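Local coordinates for lysosome-associated membrane glycoprotein 2 (Mus musculus, PDB 5GV3) that serves as a lysosomal membrane glycoprotein in lysosome biogenesis and autophagy, and directly inhibits the proton channel TMEM175 to support acidification of the lysosomal lumen, at residues N21-Y26 against N33-I38; E77-S82 against N114-L119; L88-S93 against L133-Q138. All blocks are in the same frame, centred on the assembly; numbering follows the deposited sequence.

Contact 1 of 3, residues N21-Y26 against N33-I38. With NAG (2-acetamido-2-deoxy-beta-D-glucopyranose), chain P; NAG (2-acetamido-2-deoxy-beta-D-glucopyranose), chain M.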
loop_
_atom_site.group_PDB
_atom_site.type_symbol
_atom_site.label_atom_id
_atom_site.label_comp_id
_atom_site.label_asym_id
_atom_site.label_seq_id
_atom_site.Cartn_x
_atom_site.Cartn_y
_atom_site.Cartn_z
ATOM N N ASN A 21 -2.010 -7.882 1.913
ATOM C CA ASN A 21 -1.382 -8.654 2.972
ATOM C C ASN A 21 0.099 -8.860 2.632
ATOM O O ASN A 21 0.528 -8.657 1.480
ATOM C CB ASN A 21 -2.162 -9.960 3.309
ATOM C CG ASN A 21 -2.166 -11.015 2.213
ATOM O OD1 ASN A 21 -1.327 -11.040 1.316
ATOM N ND2 ASN A 21 -3.143 -11.933 2.323
ATOM N N PHE A 22 0.883 -9.173 3.659
ATOM C CA PHE A 22 2.335 -9.274 3.538
ATOM C C PHE A 22 2.856 -10.556 4.148
ATOM O O PHE A 22 2.648 -10.828 5.326
ATOM C CB PHE A 22 3.004 -8.086 4.228
ATOM C CG PHE A 22 2.567 -6.755 3.689
ATOM C CD1 PHE A 22 2.962 -6.340 2.434
ATOM C CD2 PHE A 22 1.733 -5.938 4.429
ATOM C CE1 PHE A 22 2.546 -5.120 1.932
ATOM C CE2 PHE A 22 1.309 -4.719 3.934
ATOM C CZ PHE A 22 1.713 -4.307 2.687
ATOM N N THR A 23 3.527 -11.354 3.331
ATOM C CA THR A 23 4.121 -12.584 3.815
ATOM C C THR A 23 5.594 -12.322 4.108
ATOM O O THR A 23 6.381 -12.078 3.196
ATOM C CB THR A 23 3.951 -13.719 2.800
ATOM O OG1 THR A 23 2.565 -13.852 2.472
ATOM C CG2 THR A 23 4.437 -15.034 3.375
ATOM N N ILE A 24 5.947 -12.329 5.391
ATOM C CA ILE A 24 7.294 -11.959 5.818
ATOM C C ILE A 24 8.070 -13.136 6.407
ATOM O O ILE A 24 7.581 -13.837 7.298
ATOM C CB ILE A 24 7.262 -10.828 6.864
ATOM C CG1 ILE A 24 6.506 -9.617 6.312
ATOM C CG2 ILE A 24 8.697 -10.439 7.287
ATOM C CD1 ILE A 24 6.302 -8.513 7.320
ATOM N N THR A 25 9.274 -13.356 5.889
ATOM C CA THR A 25 10.182 -14.344 6.457
ATOM C C THR A 25 11.238 -13.626 7.283
ATOM O O THR A 25 11.901 -12.721 6.789
ATOM C CB THR A 25 10.869 -15.194 5.370
ATOM O OG1 THR A 25 9.881 -15.812 4.539
ATOM C CG2 THR A 25 11.739 -16.285 6.011
ATOM N N TYR A 26 11.389 -14.025 8.541
ATOM C CA TYR A 26 12.406 -13.427 9.399
ATOM C C TYR A 26 13.228 -14.498 10.110
ATOM O O TYR A 26 12.765 -15.622 10.298
ATOM C CB TYR A 26 11.760 -12.485 10.411
ATOM C CG TYR A 26 10.770 -13.145 11.341
ATOM C CD1 TYR A 26 9.463 -13.388 10.936
ATOM C CD2 TYR A 26 11.126 -13.482 12.637
ATOM C CE1 TYR A 26 8.549 -13.985 11.787
ATOM C CE2 TYR A 26 10.215 -14.069 13.497
ATOM C CZ TYR A 26 8.929 -14.319 13.066
ATOM O OH TYR A 26 8.022 -14.907 13.922
ATOM N N ASN A 33 14.387 -19.911 10.294
ATOM C CA ASN A 33 13.548 -18.840 9.757
ATOM C C ASN A 33 12.083 -19.075 10.068
ATOM O O ASN A 33 11.651 -20.224 10.160
ATOM C CB ASN A 33 13.712 -18.707 8.245
ATOM C CG ASN A 33 15.158 -18.655 7.818
ATOM O OD1 ASN A 33 15.734 -19.664 7.422
ATOM N ND2 ASN A 33 15.753 -17.481 7.900
ATOM N N LYS A 34 11.325 -18.003 10.264
ATOM C CA LYS A 34 9.872 -18.138 10.350
ATOM C C LYS A 34 9.176 -17.280 9.300
ATOM O O LYS A 34 9.559 -16.130 9.074
ATOM C CB LYS A 34 9.347 -17.760 11.734
ATOM C CG LYS A 34 7.856 -18.035 11.846
ATOM C CD LYS A 34 7.339 -18.051 13.264
ATOM C CE LYS A 34 5.921 -18.613 13.279
ATOM N NZ LYS A 34 5.243 -18.392 14.578
ATOM N N THR A 35 8.177 -17.858 8.640
ATOM C CA THR A 35 7.383 -17.141 7.654
ATOM C C THR A 35 5.975 -16.918 8.196
ATOM O O THR A 35 5.311 -17.868 8.634
ATOM C CB THR A 35 7.295 -17.908 6.330
ATOM O OG1 THR A 35 8.605 -18.114 5.797
ATOM C CG2 THR A 35 6.455 -17.133 5.321
ATOM N N ILE A 36 5.533 -15.666 8.189
ATOM C CA ILE A 36 4.183 -15.317 8.626
ATOM C C ILE A 36 3.468 -14.446 7.593
ATOM O O ILE A 36 4.108 -13.788 6.776
ATOM C CB ILE A 36 4.199 -14.588 9.987
ATOM C CG1 ILE A 36 5.085 -13.349 9.925
ATOM C CG2 ILE A 36 4.737 -15.502 11.073
ATOM C CD1 ILE A 36 4.344 -12.054 9.775
ATOM N N THR A 37 2.140 -14.463 7.617
ATOM C CA THR A 37 1.357 -13.581 6.756
ATOM C C THR A 37 0.570 -12.589 7.602
ATOM O O THR A 37 -0.146 -12.970 8.524
ATOM C CB THR A 37 0.397 -14.365 5.843
ATOM O OG1 THR A 37 1.163 -15.082 4.868
ATOM C CG2 THR A 37 -0.550 -13.419 5.112
ATOM N N ILE A 38 0.731 -11.308 7.296
ATOM C CA ILE A 38 -0.011 -10.254 7.970
ATOM C C ILE A 38 -1.096 -9.693 7.067
ATOM O O ILE A 38 -0.795 -8.990 6.103
ATOM C CB ILE A 38 0.892 -9.092 8.386
ATOM C CG1 ILE A 38 2.015 -9.571 9.293
ATOM C CG2 ILE A 38 0.076 -8.005 9.067
ATOM C CD1 ILE A 38 2.978 -8.469 9.669
HETATM C C1 NAG P . 17.128 -17.286 7.530
HETATM C C2 NAG P . 17.325 -15.791 7.279
HETATM C C3 NAG P . 18.797 -15.475 7.017
HETATM C C4 NAG P . 19.681 -16.041 8.117
HETATM C C5 NAG P . 19.413 -17.532 8.265
HETATM C C6 NAG P . 20.213 -18.174 9.375
HETATM C C7 NAG P . 15.308 -14.772 6.311
HETATM C C8 NAG P . 14.625 -14.359 5.046
HETATM N N2 NAG P . 16.510 -15.341 6.165
HETATM O O3 NAG P . 18.954 -14.063 6.956
HETATM O O4 NAG P . 21.051 -15.837 7.786
HETATM O O5 NAG P . 18.027 -17.734 8.577
HETATM O O6 NAG P . 19.610 -19.396 9.774
HETATM O O7 NAG P . 14.797 -14.601 7.412
HETATM C C1 NAG M . -3.396 -13.055 1.443
HETATM C C2 NAG M . -4.324 -14.099 2.079
HETATM C C3 NAG M . -4.537 -15.267 1.120
HETATM C C4 NAG M . -5.004 -14.761 -0.239
HETATM C C5 NAG M . -4.052 -13.692 -0.769
HETATM C C6 NAG M . -4.538 -13.057 -2.050
HETATM C C7 NAG M . -4.393 -14.320 4.527
HETATM C C8 NAG M . -3.715 -14.882 5.743
HETATM N N2 NAG M . -3.800 -14.571 3.352
HETATM O O3 NAG M . -5.501 -16.162 1.660
HETATM O O4 NAG M . -5.070 -15.843 -1.161
HETATM O O5 NAG M . -3.940 -12.632 0.191
HETATM O O6 NAG M . -5.708 -12.292 -1.807
HETATM O O7 NAG M . -5.429 -13.667 4.603
#

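Contact 2 of 3, residues E77-S82 against N114-L119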
loop_
_atom_site.group_PDB
_atom_site.type_symbol
_atom_site.label_atom_id
_atom_site.label_comp_id
_atom_site.label_asym_id
_atom_site.label_seq_id
_atom_site.Cartn_x
_atom_site.Cartn_y
_atom_site.Cartn_z
ATOM N N GLU A 77 1.696 13.957 -13.312
ATOM C CA GLU A 77 2.221 14.326 -14.638
ATOM C C GLU A 77 3.637 13.826 -14.926
ATOM O O GLU A 77 4.462 14.532 -15.508
ATOM C CB GLU A 77 2.113 15.837 -14.842
ATOM C CG GLU A 77 0.667 16.275 -15.078
ATOM C CD GLU A 77 0.526 17.761 -15.311
ATOM O OE1 GLU A 77 1.561 18.443 -15.453
ATOM O OE2 GLU A 77 -0.625 18.245 -15.361
ATOM N N ALA A 78 3.885 12.584 -14.515
ATOM C CA ALA A 78 5.077 11.825 -14.881
ATOM C C ALA A 78 4.616 10.935 -16.035
ATOM O O ALA A 78 5.296 9.946 -16.426
ATOM C CB ALA A 78 5.624 11.031 -13.719
ATOM N N SER A 79 3.346 11.217 -16.390
ATOM C CA SER A 79 2.570 10.799 -17.587
ATOM C C SER A 79 1.401 9.802 -17.426
ATOM O O SER A 79 1.524 8.677 -17.892
ATOM C CB SER A 79 3.515 10.229 -18.659
ATOM O OG SER A 79 4.240 9.089 -18.207
ATOM N N HIS A 80 0.248 10.191 -16.862
ATOM C CA HIS A 80 0.007 11.472 -16.197
ATOM C C HIS A 80 -0.030 11.494 -14.663
ATOM O O HIS A 80 -0.089 12.569 -14.078
ATOM C CB HIS A 80 -1.276 12.110 -16.722
ATOM C CG HIS A 80 -1.035 13.106 -17.805
ATOM N ND1 HIS A 80 -0.801 14.439 -17.535
ATOM C CD2 HIS A 80 -0.919 12.965 -19.144
ATOM C CE1 HIS A 80 -0.600 15.083 -18.669
ATOM N NE2 HIS A 80 -0.661 14.211 -19.660
ATOM N N TYR A 81 -0.076 10.349 -13.996
ATOM C CA TYR A 81 0.418 10.353 -12.622
ATOM C C TYR A 81 0.975 8.977 -12.327
ATOM O O TYR A 81 0.482 7.969 -12.834
ATOM C CB TYR A 81 -0.634 10.796 -11.583
ATOM C CG TYR A 81 -1.753 9.843 -11.188
ATOM C CD1 TYR A 81 -1.571 8.904 -10.176
ATOM C CD2 TYR A 81 -3.013 9.957 -11.747
ATOM C CE1 TYR A 81 -2.597 8.062 -9.782
ATOM C CE2 TYR A 81 -4.046 9.122 -11.359
ATOM C CZ TYR A 81 -3.833 8.176 -10.379
ATOM O OH TYR A 81 -4.862 7.350 -9.995
ATOM N N SER A 82 2.048 8.952 -11.547
ATOM C CA SER A 82 2.730 7.704 -11.255
ATOM C C SER A 82 2.428 7.217 -9.858
ATOM O O SER A 82 2.312 8.010 -8.923
ATOM C CB SER A 82 4.244 7.856 -11.442
ATOM O OG SER A 82 4.746 8.934 -10.670
ATOM N N ASN A 114 6.866 1.227 -10.670
ATOM C CA ASN A 114 6.477 2.591 -10.981
ATOM C C ASN A 114 5.368 2.495 -12.003
ATOM O O ASN A 114 5.612 2.309 -13.190
ATOM C CB ASN A 114 7.661 3.403 -11.511
ATOM C CG ASN A 114 7.345 4.884 -11.652
ATOM O OD1 ASN A 114 6.236 5.263 -12.021
ATOM N ND2 ASN A 114 8.324 5.728 -11.352
ATOM N N PHE A 115 4.137 2.623 -11.532
ATOM C CA PHE A 115 3.006 2.332 -12.384
ATOM C C PHE A 115 2.331 3.591 -12.866
ATOM O O PHE A 115 2.292 4.611 -12.184
ATOM C CB PHE A 115 1.996 1.445 -11.662
ATOM C CG PHE A 115 0.935 0.885 -12.566
ATOM C CD1 PHE A 115 1.268 -0.003 -13.579
ATOM C CD2 PHE A 115 -0.391 1.244 -12.404
ATOM C CE1 PHE A 115 0.295 -0.525 -14.413
ATOM C CE2 PHE A 115 -1.369 0.726 -13.235
ATOM C CZ PHE A 115 -1.026 -0.161 -14.241
ATOM N N LYS A 116 1.792 3.494 -14.065
ATOM C CA LYS A 116 1.218 4.638 -14.718
ATOM C C LYS A 116 -0.291 4.612 -14.876
ATOM O O LYS A 116 -0.861 3.624 -15.321
ATOM C CB LYS A 116 1.894 4.801 -16.060
ATOM C CG LYS A 116 2.111 6.216 -16.289
ATOM C CD LYS A 116 2.743 6.779 -15.050
ATOM C CE LYS A 116 3.264 8.111 -15.349
ATOM N NZ LYS A 116 3.496 8.921 -14.151
ATOM N N VAL A 117 -0.928 5.712 -14.485
ATOM C CA VAL A 117 -2.375 5.828 -14.563
ATOM C C VAL A 117 -2.745 7.206 -15.095
ATOM O O VAL A 117 -2.207 8.222 -14.644
ATOM C CB VAL A 117 -3.040 5.608 -13.181
ATOM C CG1 VAL A 117 -4.540 5.825 -13.268
ATOM C CG2 VAL A 117 -2.748 4.209 -12.665
ATOM N N PRO A 118 -3.649 7.243 -16.082
ATOM C CA PRO A 118 -4.142 8.508 -16.621
ATOM C C PRO A 118 -4.853 9.335 -15.578
ATOM O O PRO A 118 -5.304 8.813 -14.560
ATOM C CB PRO A 118 -5.128 8.073 -17.709
ATOM C CG PRO A 118 -4.721 6.711 -18.071
ATOM C CD PRO A 118 -4.171 6.088 -16.826
ATOM N N LEU A 119 -4.948 10.626 -15.844
ATOM C CA LEU A 119 -5.721 11.512 -15.005
ATOM C C LEU A 119 -7.181 11.316 -15.352
ATOM O O LEU A 119 -7.502 10.677 -16.355
ATOM C CB LEU A 119 -5.328 12.969 -15.231
ATOM C CG LEU A 119 -4.546 13.685 -14.140
ATOM C CD1 LEU A 119 -3.278 12.931 -13.840
ATOM C CD2 LEU A 119 -4.243 15.108 -14.580
#

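Contact 3 of 3, residues L88-S93 against L133-Q138. With NAG (2-acetamido-2-deoxy-beta-D-glucopyranose), chain N.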
loop_
_atom_site.group_PDB
_atom_site.type_symbol
_atom_site.label_atom_id
_atom_site.label_comp_id
_atom_site.label_asym_id
_atom_site.label_seq_id
_atom_site.Cartn_x
_atom_site.Cartn_y
_atom_site.Cartn_z
ATOM N N LEU A 88 7.328 -0.798 2.557
ATOM C CA LEU A 88 6.855 -1.490 3.744
ATOM C C LEU A 88 7.937 -1.463 4.816
ATOM O O LEU A 88 9.098 -1.763 4.541
ATOM C CB LEU A 88 6.478 -2.934 3.420
ATOM C CG LEU A 88 6.022 -3.803 4.591
ATOM C CD1 LEU A 88 4.613 -3.433 4.988
ATOM C CD2 LEU A 88 6.106 -5.278 4.231
ATOM N N SER A 89 7.561 -1.079 6.030
ATOM C CA SER A 89 8.477 -1.148 7.164
ATOM C C SER A 89 7.895 -2.052 8.228
ATOM O O SER A 89 6.727 -1.919 8.601
ATOM C CB SER A 89 8.762 0.236 7.745
ATOM O OG SER A 89 9.312 1.090 6.763
ATOM N N TYR A 90 8.690 -3.006 8.689
ATOM C CA TYR A 90 8.227 -3.894 9.740
ATOM C C TYR A 90 9.242 -3.995 10.872
ATOM O O TYR A 90 10.451 -3.910 10.661
ATOM C CB TYR A 90 7.873 -5.277 9.189
ATOM C CG TYR A 90 8.979 -6.043 8.505
ATOM C CD1 TYR A 90 9.270 -5.831 7.165
ATOM C CD2 TYR A 90 9.709 -7.004 9.192
ATOM C CE1 TYR A 90 10.262 -6.547 6.529
ATOM C CE2 TYR A 90 10.713 -7.723 8.566
ATOM C CZ TYR A 90 10.983 -7.494 7.236
ATOM O OH TYR A 90 11.979 -8.209 6.612
ATOM N N ASN A 91 8.711 -4.125 12.083
ATOM C CA ASN A 91 9.485 -4.063 13.308
ATOM C C ASN A 91 9.510 -5.431 13.985
ATOM O O ASN A 91 8.507 -5.867 14.544
ATOM C CB ASN A 91 8.865 -3.000 14.213
ATOM C CG ASN A 91 9.588 -2.829 15.525
ATOM O OD1 ASN A 91 10.450 -3.623 15.899
ATOM N ND2 ASN A 91 9.220 -1.776 16.247
ATOM N N THR A 92 10.660 -6.096 13.952
ATOM C CA THR A 92 10.751 -7.462 14.465
ATOM C C THR A 92 10.916 -7.507 15.979
ATOM O O THR A 92 10.978 -8.587 16.572
ATOM C CB THR A 92 11.907 -8.233 13.820
ATOM O OG1 THR A 92 13.112 -7.466 13.913
ATOM C CG2 THR A 92 11.590 -8.533 12.360
ATOM N N SER A 93 11.003 -6.339 16.605
ATOM C CA SER A 93 11.028 -6.272 18.060
ATOM C C SER A 93 9.614 -6.426 18.620
ATOM O O SER A 93 9.413 -6.385 19.833
ATOM C CB SER A 93 11.650 -4.962 18.542
ATOM O OG SER A 93 13.008 -4.858 18.149
ATOM N N LEU A 133 9.352 -9.611 -3.181
ATOM C CA LEU A 133 10.460 -8.780 -2.728
ATOM C C LEU A 133 11.123 -9.395 -1.496
ATOM O O LEU A 133 10.971 -8.886 -0.384
ATOM C CB LEU A 133 9.975 -7.359 -2.415
ATOM C CG LEU A 133 9.099 -6.663 -3.462
ATOM C CD1 LEU A 133 8.556 -5.341 -2.929
ATOM C CD2 LEU A 133 9.873 -6.437 -4.754
ATOM N N THR A 134 11.852 -10.486 -1.716
ATOM C CA THR A 134 12.536 -11.234 -0.658
ATOM C C THR A 134 13.208 -10.319 0.364
ATOM O O THR A 134 13.958 -9.415 -0.010
ATOM C CB THR A 134 13.592 -12.175 -1.270
ATOM O OG1 THR A 134 12.950 -13.091 -2.166
ATOM C CG2 THR A 134 14.348 -12.948 -0.193
ATOM N N PRO A 135 12.938 -10.538 1.664
ATOM C CA PRO A 135 12.164 -11.614 2.295
ATOM C C PRO A 135 10.673 -11.330 2.436
ATOM O O PRO A 135 10.040 -11.912 3.313
ATOM C CB PRO A 135 12.794 -11.706 3.680
ATOM C CG PRO A 135 13.127 -10.282 3.996
ATOM C CD PRO A 135 13.498 -9.624 2.677
ATOM N N VAL A 136 10.116 -10.470 1.592
ATOM C CA VAL A 136 8.707 -10.114 1.737
ATOM C C VAL A 136 7.913 -10.356 0.456
ATOM O O VAL A 136 8.300 -9.911 -0.621
ATOM C CB VAL A 136 8.548 -8.634 2.139
ATOM C CG1 VAL A 136 7.083 -8.284 2.273
ATOM C CG2 VAL A 136 9.286 -8.345 3.450
ATOM N N VAL A 137 6.808 -11.086 0.572
ATOM C CA VAL A 137 5.871 -11.200 -0.539
ATOM C C VAL A 137 4.679 -10.270 -0.300
ATOM O O VAL A 137 3.940 -10.437 0.675
ATOM C CB VAL A 137 5.399 -12.650 -0.721
ATOM C CG1 VAL A 137 4.283 -12.733 -1.759
ATOM C CG2 VAL A 137 6.569 -13.534 -1.119
ATOM N N GLN A 138 4.507 -9.285 -1.180
ATOM C CA GLN A 138 3.414 -8.328 -1.070
ATOM C C GLN A 138 2.274 -8.686 -2.018
ATOM O O GLN A 138 2.495 -8.959 -3.195
ATOM C CB GLN A 138 3.916 -6.911 -1.362
ATOM C CG GLN A 138 5.134 -6.524 -0.536
ATOM C CD GLN A 138 5.670 -5.149 -0.864
ATOM O OE1 GLN A 138 5.110 -4.434 -1.694
ATOM N NE2 GLN A 138 6.765 -4.771 -0.211
HETATM C C1 NAG N . 9.811 -1.523 17.531
HETATM C C2 NAG N . 9.822 -0.060 17.926
HETATM C C3 NAG N . 10.494 0.090 19.282
HETATM C C4 NAG N . 9.790 -0.782 20.315
HETATM C C5 NAG N . 9.641 -2.226 19.824
HETATM C C6 NAG N . 8.711 -3.041 20.694
HETATM C C7 NAG N . 9.796 1.614 16.135
HETATM C C8 NAG N . 10.619 2.419 15.176
HETATM N N2 NAG N . 10.472 0.776 16.931
HETATM O O3 NAG N . 10.457 1.455 19.685
HETATM O O4 NAG N . 10.542 -0.789 21.523
HETATM O O5 NAG N . 9.086 -2.271 18.499
HETATM O O6 NAG N . 7.364 -2.914 20.259
HETATM O O7 NAG N . 8.574 1.710 16.182
#

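Contact 1 of 3, residues N21-Y26 against N33-I38
Phe22 to Tyr26 pair with Lys34 to Ile38 as two antiparallel strands whose segment axes approach to 4.5 Å and run at 165° to each other. Phe22-Ile38, Ile24-Ile36 and Tyr26-Lys34 are hydrogen-bonded pairs, each with both N-H...O bonds made; the shortest runs from Ile24 N to Ile36 O, 2.7 Å. Between them Thr23-Thr37 and Thr25-Thr35 are non-hydrogen-bonded pairs, and there the side chains take over. Thr23 OG1 meets Thr37 OG1 at 3.0 Å, and Thr25 OG1 meets Thr35 OG1 at 2.9 Å, with either hydroxyl able to donate. All four threonines hold OG1 anti to the carbonyl carbon, which leaves the methyls of Thr23 and Thr35 to touch diagonally between the two pairs, CG2 to CG2 3.5 Å.

This is the beta hairpin formed by strands 11-28 and 32-39 in the first lumenal domain, which has the beta-prism fold of the LAMP family. The other edge of strand 11-28 is backbone-bonded to strand 136-146, Thr23 to Val137, and to Pro135 just before that strand through Thr25. The face opposite the threonines is largely apolar, with Phe22 against Leu88 of strand 81-91 and Lys34 at its margin. On it Ile24 CD1 meets Ile38 CD1 at 4.1 Å. Tyr26 has CG between the backbone N and the carbonyl carbon (chi1 61°), and its ring lies alongside the extended chain of Lys34. Lys34 CB sits over one ring face in a CH-pi contact, 4.1 Å from the centroid and 26° off the normal, while Ile36 CG1 comes in at the ring edge. Tyr26 OH is anchored by Pro99 O, and Phe98 meets the ring edge-to-face.

N-linked sugars mark both ends: Asn33 ND2 carries one, and Asn21 ND2 the other, whose acetyl methyl C8 rests 3.5 Å from Thr37 CG2.

Contact 2 of 3, residues E77-S82 against N114-L119
Val117 N donates to Tyr81 O at 3.1 Å, with 164° at the hydrogen, and the return bond from Tyr81 N to Val117 O is as long but more bent, at 145°. With both bonds long and one bent, the pairing is loose. Both donors lie nearly along the C=O axis of their acceptors. One residue further on, Ser82 faces Lys116 as an antiparallel non-hydrogen-bonded pair, and Ser82 CA approaches Phe115 O at 3.3 Å in a CA-H...O contact.

Tyr81 supplies the apolar core. Its CG stands between the backbone N and the carbonyl carbon (chi1 75°), and the side chain runs beside that of Val117, both pointing the same way. Val117 CB lies over one face of the ring, 4.2 Å from the centroid and offset toward the rim, a CH-pi contact, while Val117 CG1 reaches the phenol end, 3.8 Å from Tyr81 CZ. At the ring edge, in plane, Leu119 CD1 packs 3.6 Å from Tyr81 CD2; the same methyl lies 3.6 Å from His80 CB. On the other face Lys116 is bent at chi2 and runs against the carbonyl oxygens of Ala78, Ser79 and Tyr81. Its NZ meets oxygens at poor angles and other donors such as Ser82 N, so its placement is doubtful.

Tyr81 OH is hydrogen-bonded to Ala147 N, and Phe148 meets the ring edge-to-face. The pairing lies at the start of strand 81-91 and in the last part of strand 106-117, an outermost strand of the antiparallel four-stranded sheet; on the far side Ser82 is backbone-bonded to Thr75 of strand 68-76.

Contact 3 of 3, residues L88-S93 against L133-Q138
Leu88 and Tyr90 meet Val136 in the interior between the two sheets of this beta-prism domain, strand 81-91 from the four-stranded sheet and strand 136-146 from the mixed one. The axes of the short strand segments come no closer than 10.5 Å and no hydrogen bond crosses, so side chains alone make the join. Val136 divides its methyls between two partners: CG1, anti to the backbone N (chi1 180°), rests 3.7 Å from Leu88 CD2, while CG2 meets Tyr90 CE1 tip to tip, also at 3.7 Å. Val68 of strand 68-76 touches both Leu88 and Tyr90, and Val109 of strand 106-117 touches Val136. Gln138 is a looser neighbour, its NE2 4.1 Å from Leu88 CB; its OE1 is held by Tyr140 OH.

Away from this buried cluster the segments part. Residues 91-93 leave strand 81-91 in an Asx turn, Ser93 N donating to Asn91 OD1 at 2.9 Å, and Asn91 ND2 carries an N-linked sugar. Pro135, which follows a cis peptide bond, forms the partly exposed margin, where the sugar on Asn33 touches it; its ring still reaches the phenol oxygen, Pro135 CG lying 3.5 Å from Tyr90 OH.

Contacts 1 and 3 are one neighbourhood, their centres 7 Å apart. Strand 21-26 bonds to the strand carrying 136-138, with Thr23 O 2.8 Å from Val137 N, while Ile24 CG2 packs 3.6 Å from Tyr90 CE2, so the hairpin of contact 1 flanks the intersheet packing of contact 3. Contact 2 lies across the chain's centre, 31 Å from contact 1 and 26 Å from contact 3 between centres; strand 81-91 ties it to contact 3. Asn21, Asn33 and Asn91 hang glycans around contacts 1 and 3, and a bound sugar lies about 7 Å from the Ser82 side chain of contact 2. A zinc ion lies about 9 Å from the Asn21 side chain.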